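Local coordinates for 3-oxoacyl-(acyl-carrier protein) synthase II (Thermus thermophilus, PDB 1J3N) that probably catalyses the condensation step of fatty acid elongation, extending an acyl chain by two carbons taken from malonyl carried on acyl-carrier protein, at residues 100-105 and 186-191; 164-169 and 258-263; 357-362 and 381-386. All coordinates share one frame; numbering follows the deposited sequence.

Interaction 1 of 3, residues 100-105 and 186-191; sequences TLVGTG and GGTEAA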
ATOM      1  N   THR A 100       3.936  11.457  -5.271  1.00 20.43           N
ATOM      2  CA  THR A 100       2.760  11.443  -4.418  1.00 20.62           C
ATOM      3  C   THR A 100       2.685  10.089  -3.711  1.00 20.41           C
ATOM      4  O   THR A 100       2.919   9.043  -4.324  1.00 20.99           O
ATOM      5  CB  THR A 100       1.471  11.673  -5.249  1.00 20.53           C
ATOM      6  OG1 THR A 100       1.428  10.744  -6.328  1.00 19.94           O
ATOM      7  CG2 THR A 100       1.438  13.072  -5.831  1.00 23.09           C
ATOM      8  N   LEU A 101       2.376  10.111  -2.418  1.00 20.62           N
ATOM      9  CA  LEU A 101       2.287   8.884  -1.642  1.00 18.46           C
ATOM     10  C   LEU A 101       1.397   9.091  -0.419  1.00 19.47           C
ATOM     11  O   LEU A 101       1.881   9.284   0.698  1.00 19.27           O
ATOM     12  CB  LEU A 101       3.684   8.435  -1.198  1.00 18.04           C
ATOM     13  CG  LEU A 101       3.976   6.922  -1.291  1.00 17.81           C
ATOM     14  CD1 LEU A 101       5.371   6.633  -0.740  1.00 17.48           C
ATOM     15  CD2 LEU A 101       2.937   6.130  -0.517  1.00 16.01           C
ATOM     16  N   VAL A 102       0.092   9.059  -0.643  1.00 17.71           N
ATOM     17  CA  VAL A 102      -0.869   9.229   0.439  1.00 19.87           C
ATOM     18  C   VAL A 102      -1.558   7.888   0.622  1.00 19.47           C
ATOM     19  O   VAL A 102      -2.238   7.398  -0.283  1.00 19.83           O
ATOM     20  CB  VAL A 102      -1.900  10.312   0.101  1.00 18.96           C
ATOM     21  CG1 VAL A 102      -2.863  10.503   1.271  1.00 20.47           C
ATOM     22  CG2 VAL A 102      -1.180  11.623  -0.190  1.00 20.35           C
ATOM     23  N   GLY A 103      -1.348   7.277   1.782  1.00 19.15           N
ATOM     24  CA  GLY A 103      -1.954   5.983   2.031  1.00 19.13           C
ATOM     25  C   GLY A 103      -3.283   6.089   2.750  1.00 21.10           C
ATOM     26  O   GLY A 103      -3.723   7.183   3.110  1.00 19.49           O
ATOM     27  N   THR A 104      -3.925   4.944   2.941  1.00 20.37           N
ATOM     28  CA  THR A 104      -5.203   4.875   3.637  1.00 20.28           C
ATOM     29  C   THR A 104      -5.292   3.459   4.195  1.00 19.42           C
ATOM     30  O   THR A 104      -4.617   2.563   3.709  1.00 20.17           O
ATOM     31  CB  THR A 104      -6.379   5.134   2.667  1.00 17.93           C
ATOM     32  OG1 THR A 104      -7.612   5.097   3.386  1.00 20.47           O
ATOM     33  CG2 THR A 104      -6.400   4.083   1.566  1.00 19.81           C
ATOM     34  N   GLY A 105      -6.103   3.252   5.223  1.00 21.57           N
ATOM     35  CA  GLY A 105      -6.216   1.918   5.782  1.00 20.54           C
ATOM     36  C   GLY A 105      -7.363   1.113   5.194  1.00 23.09           C
ATOM     37  O   GLY A 105      -7.230  -0.097   4.962  1.00 22.15           O
ATOM     38  N   GLY A 186       1.512  11.165   3.166  1.00 18.35           N
ATOM     39  CA  GLY A 186       0.732  11.163   4.386  1.00 19.63           C
ATOM     40  C   GLY A 186      -0.325  10.091   4.379  1.00 18.08           C
ATOM     41  O   GLY A 186      -0.131   9.023   3.799  1.00 19.54           O
ATOM     42  N   GLY A 187      -1.454  10.374   5.019  1.00 18.32           N
ATOM     43  CA  GLY A 187      -2.522   9.397   5.060  1.00 16.46           C
ATOM     44  C   GLY A 187      -3.893  10.021   5.179  1.00 17.97           C
ATOM     45  O   GLY A 187      -4.044  11.151   5.650  1.00 14.49           O
ATOM     46  N   THR A 188      -4.900   9.279   4.737  1.00 17.13           N
ATOM     47  CA  THR A 188      -6.271   9.746   4.810  1.00 19.03           C
ATOM     48  C   THR A 188      -7.172   8.595   5.225  1.00 18.57           C
ATOM     49  O   THR A 188      -6.901   7.437   4.908  1.00 21.65           O
ATOM     50  CB  THR A 188      -6.753  10.294   3.449  1.00 17.80           C
ATOM     51  OG1 THR A 188      -8.120  10.722   3.568  1.00 20.00           O
ATOM     52  CG2 THR A 188      -6.663   9.221   2.380  1.00 17.35           C
ATOM     53  N   GLU A 189      -8.232   8.911   5.958  1.00 20.31           N
ATOM     54  CA  GLU A 189      -9.190   7.899   6.382  1.00 19.72           C
ATOM     55  C   GLU A 189     -10.555   8.540   6.533  1.00 20.28           C
ATOM     56  O   GLU A 189     -10.665   9.633   7.079  1.00 19.80           O
ATOM     57  CB  GLU A 189      -8.782   7.279   7.714  1.00 22.87           C
ATOM     58  CG  GLU A 189      -9.355   5.895   7.904  1.00 24.18           C
ATOM     59  CD  GLU A 189      -8.661   4.875   7.022  1.00 28.74           C
ATOM     60  OE1 GLU A 189      -7.510   4.513   7.348  1.00 24.80           O
ATOM     61  OE2 GLU A 189      -9.254   4.449   6.001  1.00 26.60           O
ATOM     62  N   ALA A 190     -11.584   7.854   6.041  1.00 18.49           N
ATOM     63  CA  ALA A 190     -12.963   8.333   6.121  1.00 22.50           C
ATOM     64  C   ALA A 190     -13.848   7.124   6.417  1.00 20.53           C
ATOM     65  O   ALA A 190     -14.669   6.728   5.592  1.00 19.37           O
ATOM     66  CB  ALA A 190     -13.372   8.976   4.800  1.00 18.67           C
ATOM     67  N   ALA A 191     -13.669   6.541   7.600  1.00 20.49           N
ATOM     68  CA  ALA A 191     -14.419   5.355   7.979  1.00 21.36           C
ATOM     69  C   ALA A 191     -15.480   5.531   9.070  1.00 22.71           C
ATOM     70  O   ALA A 191     -15.868   4.559   9.733  1.00 23.49           O
ATOM     71  CB  ALA A 191     -13.449   4.251   8.373  1.00 21.85           C
TER
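Thr104 and Glu189 meet across two neighbouring strands, their side chains crossing at about a right angle. The hydroxyl of Thr104 donates to a backbone carbonyl, OG1 lying 2.9 Å from Thr188 O; the same OG1 is 3.2 Å from Glu189 OE2. Its position follows from chi1 (-178°), which sets OG1 anti to the backbone N. One residue further, Gly105 N binds Glu189 OE1 at 2.8 Å, meeting that oxygen on its syn side, 15° out of the carboxylate plane. The glutamate chain bends at chi2 (73°), which turns CD out of the extended line of the chain. A side chain on Gly105 would collide with OE1.

Behind this polar end the strands pair in parallel, Val102 beside Gly186 and Gly103 beside Gly187. Gly186 N donates to Leu101 O (3.1 Å), Gly103 N to Gly186 O (2.9 Å) and Thr188 N to Gly103 O (2.9 Å). This is a parallel pair within the mixed sheet in the N-terminal half of the thiolase-type fold, with strand 232-240 continuing it beyond strand 182-189. Val102 CG1 rests 4.0 Å from Gly187 CA, and Thr188 CG2 lies 4.2 Å from the same Val102 CG1. The backbone angles of Gly186 would jam a CB against the preceding carbonyl.

The carboxylate is buried, and more than one group satisfies it: OE1 also accepts from Gly341 N and OE2 from Ile106 N. Thr104 OG1 also accepts from Gly107 N, which holds the backbone just beyond it. Thr188 OG1 is held in turn by Phe71 O.

Interaction 2 of 3, residues 164-169 and 258-263; sequences GADALG and FGRSAD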
ATOM      1  N   GLY A 164       0.176   6.010   7.796  1.00 23.93           N
ATOM      2  CA  GLY A 164       0.730   7.348   7.703  1.00 23.86           C
ATOM      3  C   GLY A 164       2.239   7.462   7.853  1.00 24.07           C
ATOM      4  O   GLY A 164       2.877   8.258   7.157  1.00 22.05           O
ATOM      5  N   ALA A 165       2.811   6.694   8.775  1.00 22.15           N
ATOM      6  CA  ALA A 165       4.249   6.737   9.006  1.00 19.85           C
ATOM      7  C   ALA A 165       5.015   5.954   7.930  1.00 20.16           C
ATOM      8  O   ALA A 165       6.095   6.357   7.499  1.00 19.45           O
ATOM      9  CB  ALA A 165       4.561   6.188  10.388  1.00 17.28           C
ATOM     10  N   ASP A 166       4.445   4.827   7.522  1.00 22.41           N
ATOM     11  CA  ASP A 166       5.015   3.961   6.498  1.00 22.47           C
ATOM     12  C   ASP A 166       5.086   4.780   5.196  1.00 23.14           C
ATOM     13  O   ASP A 166       6.093   4.756   4.477  1.00 21.72           O
ATOM     14  CB  ASP A 166       4.091   2.743   6.315  1.00 25.59           C
ATOM     15  CG  ASP A 166       4.810   1.514   5.772  1.00 28.71           C
ATOM     16  OD1 ASP A 166       5.912   1.640   5.195  1.00 29.46           O
ATOM     17  OD2 ASP A 166       4.245   0.407   5.909  1.00 27.90           O
ATOM     18  N   ALA A 167       4.011   5.508   4.900  1.00 21.87           N
ATOM     19  CA  ALA A 167       3.955   6.326   3.689  1.00 22.28           C
ATOM     20  C   ALA A 167       5.000   7.446   3.719  1.00 21.63           C
ATOM     21  O   ALA A 167       5.673   7.702   2.726  1.00 21.07           O
ATOM     22  CB  ALA A 167       2.552   6.919   3.522  1.00 23.61           C
ATOM     23  N   LEU A 168       5.124   8.114   4.862  1.00 21.28           N
ATOM     24  CA  LEU A 168       6.090   9.197   5.015  1.00 20.91           C
ATOM     25  C   LEU A 168       7.519   8.669   4.926  1.00 20.25           C
ATOM     26  O   LEU A 168       8.367   9.251   4.252  1.00 19.76           O
ATOM     27  CB  LEU A 168       5.866   9.922   6.353  1.00 19.97           C
ATOM     28  CG  LEU A 168       4.697  10.916   6.330  1.00 21.43           C
ATOM     29  CD1 LEU A 168       4.412  11.468   7.724  1.00 22.06           C
ATOM     30  CD2 LEU A 168       5.054  12.047   5.362  1.00 20.46           C
ATOM     31  N   GLY A 169       7.783   7.561   5.610  1.00 21.79           N
ATOM     32  CA  GLY A 169       9.113   6.977   5.572  1.00 21.54           C
ATOM     33  C   GLY A 169       9.447   6.476   4.179  1.00 20.44           C
ATOM     34  O   GLY A 169      10.596   6.522   3.750  1.00 21.38           O
ATOM     35  N   PHE A 258      13.803   6.465   9.894  1.00 22.30           N
ATOM     36  CA  PHE A 258      12.650   5.652   9.529  1.00 24.56           C
ATOM     37  C   PHE A 258      12.934   4.217   9.986  1.00 23.06           C
ATOM     38  O   PHE A 258      13.922   3.608   9.581  1.00 21.36           O
ATOM     39  CB  PHE A 258      12.441   5.722   8.008  1.00 24.70           C
ATOM     40  CG  PHE A 258      11.305   4.875   7.495  1.00 25.75           C
ATOM     41  CD1 PHE A 258      10.112   4.766   8.206  1.00 27.62           C
ATOM     42  CD2 PHE A 258      11.413   4.223   6.266  1.00 25.46           C
ATOM     43  CE1 PHE A 258       9.035   4.021   7.691  1.00 24.85           C
ATOM     44  CE2 PHE A 258      10.353   3.484   5.746  1.00 24.09           C
ATOM     45  CZ  PHE A 258       9.162   3.384   6.458  1.00 24.54           C
ATOM     46  N   GLY A 259      12.085   3.691  10.861  1.00 22.44           N
ATOM     47  CA  GLY A 259      12.305   2.340  11.345  1.00 21.49           C
ATOM     48  C   GLY A 259      11.048   1.502  11.321  1.00 20.99           C
ATOM     49  O   GLY A 259       9.980   1.952  11.733  1.00 21.50           O
ATOM     50  N   ARG A 260      11.179   0.274  10.843  1.00 21.52           N
ATOM     51  CA  ARG A 260      10.043  -0.623  10.754  1.00 21.12           C
ATOM     52  C   ARG A 260      10.348  -2.029  11.241  1.00 21.64           C
ATOM     53  O   ARG A 260      11.490  -2.483  11.193  1.00 24.00           O
ATOM     54  CB  ARG A 260       9.548  -0.681   9.315  1.00 19.57           C
ATOM     55  CG  ARG A 260       8.818   0.574   8.874  1.00 20.38           C
ATOM     56  CD  ARG A 260       8.334   0.419   7.453  1.00 19.09           C
ATOM     57  NE  ARG A 260       9.441   0.128   6.551  1.00 17.38           N
ATOM     58  CZ  ARG A 260       9.318  -0.015   5.233  1.00 19.61           C
ATOM     59  NH1 ARG A 260       8.125   0.105   4.665  1.00 16.37           N
ATOM     60  NH2 ARG A 260      10.390  -0.268   4.484  1.00 12.97           N
ATOM     61  N   SER A 261       9.309  -2.715  11.700  1.00 20.04           N
ATOM     62  CA  SER A 261       9.438  -4.073  12.180  1.00 19.89           C
ATOM     63  C   SER A 261       8.051  -4.720  12.166  1.00 20.46           C
ATOM     64  O   SER A 261       7.052  -4.055  11.869  1.00 20.28           O
ATOM     65  CB  SER A 261      10.000  -4.080  13.602  1.00 20.43           C
ATOM     66  OG  SER A 261       8.969  -3.910  14.557  1.00 22.22           O
ATOM     67  N   ALA A 262       7.997  -6.014  12.472  1.00 16.71           N
ATOM     68  CA  ALA A 262       6.734  -6.741  12.518  1.00 16.75           C
ATOM     69  C   ALA A 262       6.660  -7.513  13.821  1.00 17.97           C
ATOM     70  O   ALA A 262       7.653  -8.085  14.281  1.00 16.46           O
ATOM     71  CB  ALA A 262       6.604  -7.703  11.323  1.00 14.80           C
ATOM     72  N   ASP A 263       5.484  -7.490  14.435  1.00 20.15           N
ATOM     73  CA  ASP A 263       5.258  -8.208  15.682  1.00 22.53           C
ATOM     74  C   ASP A 263       5.315  -9.696  15.396  1.00 23.77           C
ATOM     75  O   ASP A 263       5.855 -10.474  16.189  1.00 23.74           O
ATOM     76  CB  ASP A 263       3.871  -7.887  16.249  1.00 24.57           C
ATOM     77  CG  ASP A 263       3.866  -6.682  17.156  1.00 23.81           C
ATOM     78  OD1 ASP A 263       4.941  -6.090  17.380  1.00 27.16           O
ATOM     79  OD2 ASP A 263       2.773  -6.334  17.651  1.00 27.48           O
TER
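A buried salt bridge and a CH-pi contact fasten Phe258 and Arg260 of strand 253-262, in the C-terminal half of the chain, to Gly169 and Asp166 of helix 163-176, in the N-terminal half. The helix passes over the strand, and the axes of the two short segments approach to 8.9 Å. Gly169 CA stands above the middle of the Phe258 ring, 3.4 Å from its centroid and only 3° off the normal, while Gly169 C comes within 3.5 Å of Phe258 CE2. The fit is so close that a CB on Gly169 would strike the ring. Asp166 OD1 lies near the plane of that ring, at its edge, 3.9 Å from Phe258 CZ.

The same oxygen accepts from Arg260 NH1 at 2.7 Å, on its syn side. Carboxylate and guanidinium planes are turned 81° apart, and across this contact the bridge runs through one oxygen and one nitrogen, OD1 and NH1. Arg260 bends at chi3 (-57°), which swings NE out of line with the chain, and Phe258 CZ lies against one face of the guanidinium, offset toward its rim. An alanine at Phe258 would probably open a gap over Gly169 and leave the guanidinium freer to shift away from Asp166.

Both charges have further partners across the dimer: Glu179 of the second subunit forms a salt bridge with Arg260 NH2, and Ser155 of the second subunit binds Asp166 OD2, which Thr159 of the same chain also holds. Such a buried helix laid against a sheet strand is consistent with the layered alpha-beta-alpha-beta-alpha architecture of thiolase-fold condensing enzymes.

Interaction 3 of 3, residues 357-362 and 381-386; sequences HGVIPP and PREAKV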
ATOM      1  N   HIS A 357       7.974  24.699  17.064  1.00 28.66           N
ATOM      2  CA  HIS A 357       7.463  25.694  18.015  1.00 29.15           C
ATOM      3  C   HIS A 357       8.082  25.640  19.416  1.00 29.98           C
ATOM      4  O   HIS A 357       7.934  26.579  20.200  1.00 29.78           O
ATOM      5  CB  HIS A 357       5.945  25.553  18.154  1.00 30.16           C
ATOM      6  CG  HIS A 357       5.181  25.883  16.908  1.00 30.67           C
ATOM      7  ND1 HIS A 357       5.179  27.142  16.347  1.00 30.43           N
ATOM      8  CD2 HIS A 357       4.357  25.128  16.142  1.00 31.49           C
ATOM      9  CE1 HIS A 357       4.383  27.150  15.292  1.00 31.63           C
ATOM     10  NE2 HIS A 357       3.871  25.941  15.147  1.00 31.41           N
ATOM     11  N   GLY A 358       8.757  24.542  19.737  1.00 29.70           N
ATOM     12  CA  GLY A 358       9.365  24.424  21.048  1.00 30.27           C
ATOM     13  C   GLY A 358       8.369  24.244  22.179  1.00 30.93           C
ATOM     14  O   GLY A 358       8.623  24.665  23.311  1.00 31.69           O
ATOM     15  N   VAL A 359       7.228  23.634  21.876  1.00 29.30           N
ATOM     16  CA  VAL A 359       6.203  23.370  22.880  1.00 28.73           C
ATOM     17  C   VAL A 359       5.724  21.946  22.627  1.00 29.46           C
ATOM     18  O   VAL A 359       5.513  21.546  21.477  1.00 28.63           O
ATOM     19  CB  VAL A 359       4.988  24.329  22.767  1.00 29.03           C
ATOM     20  CG1 VAL A 359       3.945  23.957  23.816  1.00 29.20           C
ATOM     21  CG2 VAL A 359       5.427  25.780  22.965  1.00 29.54           C
ATOM     22  N   ILE A 360       5.569  21.181  23.702  1.00 26.90           N
ATOM     23  CA  ILE A 360       5.132  19.798  23.598  1.00 26.77           C
ATOM     24  C   ILE A 360       3.638  19.694  23.843  1.00 26.91           C
ATOM     25  O   ILE A 360       3.133  20.169  24.865  1.00 25.44           O
ATOM     26  CB  ILE A 360       5.858  18.906  24.624  1.00 27.34           C
ATOM     27  CG1 ILE A 360       7.369  19.171  24.577  1.00 27.22           C
ATOM     28  CG2 ILE A 360       5.574  17.447  24.334  1.00 27.97           C
ATOM     29  CD1 ILE A 360       8.007  18.934  23.225  1.00 29.53           C
ATOM     30  N   PRO A 361       2.909  19.064  22.908  1.00 27.28           N
ATOM     31  CA  PRO A 361       1.458  18.908  23.048  1.00 29.48           C
ATOM     32  C   PRO A 361       1.145  17.972  24.210  1.00 28.32           C
ATOM     33  O   PRO A 361       1.898  17.039  24.476  1.00 28.32           O
ATOM     34  CB  PRO A 361       1.041  18.351  21.689  1.00 27.00           C
ATOM     35  CG  PRO A 361       2.238  17.567  21.270  1.00 27.45           C
ATOM     36  CD  PRO A 361       3.378  18.486  21.637  1.00 27.57           C
ATOM     37  N   PRO A 362       0.024  18.209  24.910  1.00 29.97           N
ATOM     38  CA  PRO A 362      -0.398  17.400  26.061  1.00 30.44           C
ATOM     39  C   PRO A 362      -1.203  16.145  25.749  1.00 30.77           C
ATOM     40  O   PRO A 362      -1.705  15.955  24.638  1.00 29.53           O
ATOM     41  CB  PRO A 362      -1.243  18.377  26.851  1.00 29.60           C
ATOM     42  CG  PRO A 362      -2.022  19.025  25.730  1.00 30.43           C
ATOM     43  CD  PRO A 362      -0.929  19.317  24.692  1.00 29.61           C
ATOM     44  N   PRO A 381       0.505  21.295  28.199  1.00 40.46           N
ATOM     45  CA  PRO A 381       1.491  21.745  27.211  1.00 41.16           C
ATOM     46  C   PRO A 381       2.742  22.242  27.919  1.00 41.26           C
ATOM     47  O   PRO A 381       2.646  22.922  28.941  1.00 40.76           O
ATOM     48  CB  PRO A 381       0.760  22.869  26.484  1.00 40.49           C
ATOM     49  CG  PRO A 381      -0.659  22.411  26.520  1.00 42.93           C
ATOM     50  CD  PRO A 381      -0.804  21.920  27.948  1.00 40.78           C
ATOM     51  N   ARG A 382       3.912  21.920  27.380  1.00 40.79           N
ATOM     52  CA  ARG A 382       5.149  22.343  28.018  1.00 41.47           C
ATOM     53  C   ARG A 382       6.195  22.920  27.075  1.00 41.81           C
ATOM     54  O   ARG A 382       6.528  22.319  26.054  1.00 39.87           O
ATOM     55  CB  ARG A 382       5.760  21.169  28.777  1.00 40.47           C
ATOM     56  CG  ARG A 382       6.872  21.566  29.728  1.00 41.56           C
ATOM     57  CD  ARG A 382       7.440  20.334  30.399  1.00 40.37           C
ATOM     58  NE  ARG A 382       6.369  19.490  30.912  1.00 39.71           N
ATOM     59  CZ  ARG A 382       6.528  18.233  31.310  1.00 39.89           C
ATOM     60  NH1 ARG A 382       7.727  17.665  31.258  1.00 40.03           N
ATOM     61  NH2 ARG A 382       5.483  17.541  31.747  1.00 38.16           N
ATOM     62  N   GLU A 383       6.709  24.094  27.437  1.00 43.57           N
ATOM     63  CA  GLU A 383       7.750  24.757  26.660  1.00 45.38           C
ATOM     64  C   GLU A 383       9.001  23.908  26.813  1.00 44.54           C
ATOM     65  O   GLU A 383       9.492  23.714  27.926  1.00 44.67           O
ATOM     66  CB  GLU A 383       8.030  26.162  27.210  1.00 48.26           C
ATOM     67  CG  GLU A 383       7.193  27.299  26.620  1.00 52.27           C
ATOM     68  CD  GLU A 383       7.986  28.175  25.648  1.00 54.97           C
ATOM     69  OE1 GLU A 383       9.191  28.410  25.894  1.00 55.13           O
ATOM     70  OE2 GLU A 383       7.402  28.644  24.646  1.00 56.69           O
ATOM     71  N   ALA A 384       9.509  23.398  25.700  1.00 44.68           N
ATOM     72  CA  ALA A 384      10.702  22.563  25.720  1.00 44.25           C
ATOM     73  C   ALA A 384      11.354  22.560  24.348  1.00 44.27           C
ATOM     74  O   ALA A 384      10.672  22.466  23.327  1.00 45.30           O
ATOM     75  CB  ALA A 384      10.339  21.142  26.135  1.00 44.72           C
ATOM     76  N   LYS A 385      12.676  22.667  24.333  1.00 43.87           N
ATOM     77  CA  LYS A 385      13.439  22.691  23.094  1.00 44.35           C
ATOM     78  C   LYS A 385      14.192  21.377  22.884  1.00 44.24           C
ATOM     79  O   LYS A 385      15.364  21.255  23.249  1.00 45.58           O
ATOM     80  CB  LYS A 385      14.435  23.855  23.129  1.00 46.46           C
ATOM     81  CG  LYS A 385      15.353  23.963  21.911  1.00 49.75           C
ATOM     82  CD  LYS A 385      16.451  25.003  22.142  1.00 50.95           C
ATOM     83  CE  LYS A 385      17.384  25.124  20.942  1.00 52.30           C
ATOM     84  NZ  LYS A 385      16.679  25.653  19.740  1.00 52.77           N
ATOM     85  N   VAL A 386      13.522  20.393  22.295  1.00 41.41           N
ATOM     86  CA  VAL A 386      14.159  19.107  22.045  1.00 38.73           C
ATOM     87  C   VAL A 386      14.872  19.107  20.691  1.00 36.69           C
ATOM     88  O   VAL A 386      14.510  19.858  19.786  1.00 36.16           O
ATOM     89  CB  VAL A 386      13.128  17.955  22.089  1.00 39.23           C
ATOM     90  CG1 VAL A 386      12.589  17.795  23.505  1.00 39.60           C
ATOM     91  CG2 VAL A 386      11.988  18.237  21.135  1.00 39.57           C
TER
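A small antiparallel ribbon, separate from the main sheet, joins Val359 and Ile360, just beyond helix 343-357, to Glu383 and Arg382. Gly358, the first residue to leave the helix, has positive phi, which residues with a side chain adopt less readily. Its carbonyl begins the pairing: Ala384 N reaches Gly358 O at 2.8 Å from above the carbonyl plane, 46° out of it. Ile360 and Arg382 form the hydrogen-bonded pair, with Ile360 N to Arg382 O at 2.8 Å and the return bond from Arg382 N to Ile360 O longer, at 3.2 Å. In that second bond the donor lies in the carbonyl plane, on a lone pair. Val359 and Glu383 form the adjoining non-hydrogen-bonded pair, where Val359 CA comes within 3.4 Å of Arg382 O.

The side chains add apolar contacts. Ile360 CG1 is anti to the carbonyl carbon (chi1 -48°) and packs 3.9 Å from Ala384 CB, while Met328 of strand 328-330 touches both residues. On the face of Val359 and Glu383, the methyl Val359 CG2 is 3.9 Å from Glu383 OE2, and the other methyl, Val359 CG1, lies 4.3 Å from Pro381 CB; Leu27 of helix 19-28 also packs on this valine. At the far end the two proline rings lie against each other at an oblique angle, Pro362 CD to Pro381 CG at 3.6 Å. Arg382 turns its guanidinium away from residues 357-362 to a salt bridge with Asp376.

With no helix or strand in the 18 residues between its two segments, the ribbon closes a long loop at its base, in the C-terminal half of the condensing enzyme, as a two-stranded antiparallel pairing.

Overall arrangement
Interactions 1 and 2 lie side by side in the interior, their centres 14 Å apart, and touch where Ala167 of helix 163-176 packs on Gly186 and Leu101. That helix is followed in the chain by strand 182-189, and both contacts reach the same mixed sheet. Along the chain their segments alternate, 100-105, 164-169, 186-191 and 258-263; interaction 2 is the one that joins the N-terminal and C-terminal halves. Interaction 3 follows later in the sequence and lies toward the periphery, its centre 27 Å from that of interaction 1 and 24 Å from that of interaction 2, with no contact to either. Interaction 2 also reaches the second subunit, coupling this core to the homodimer, whereas no other chain touches interaction 3.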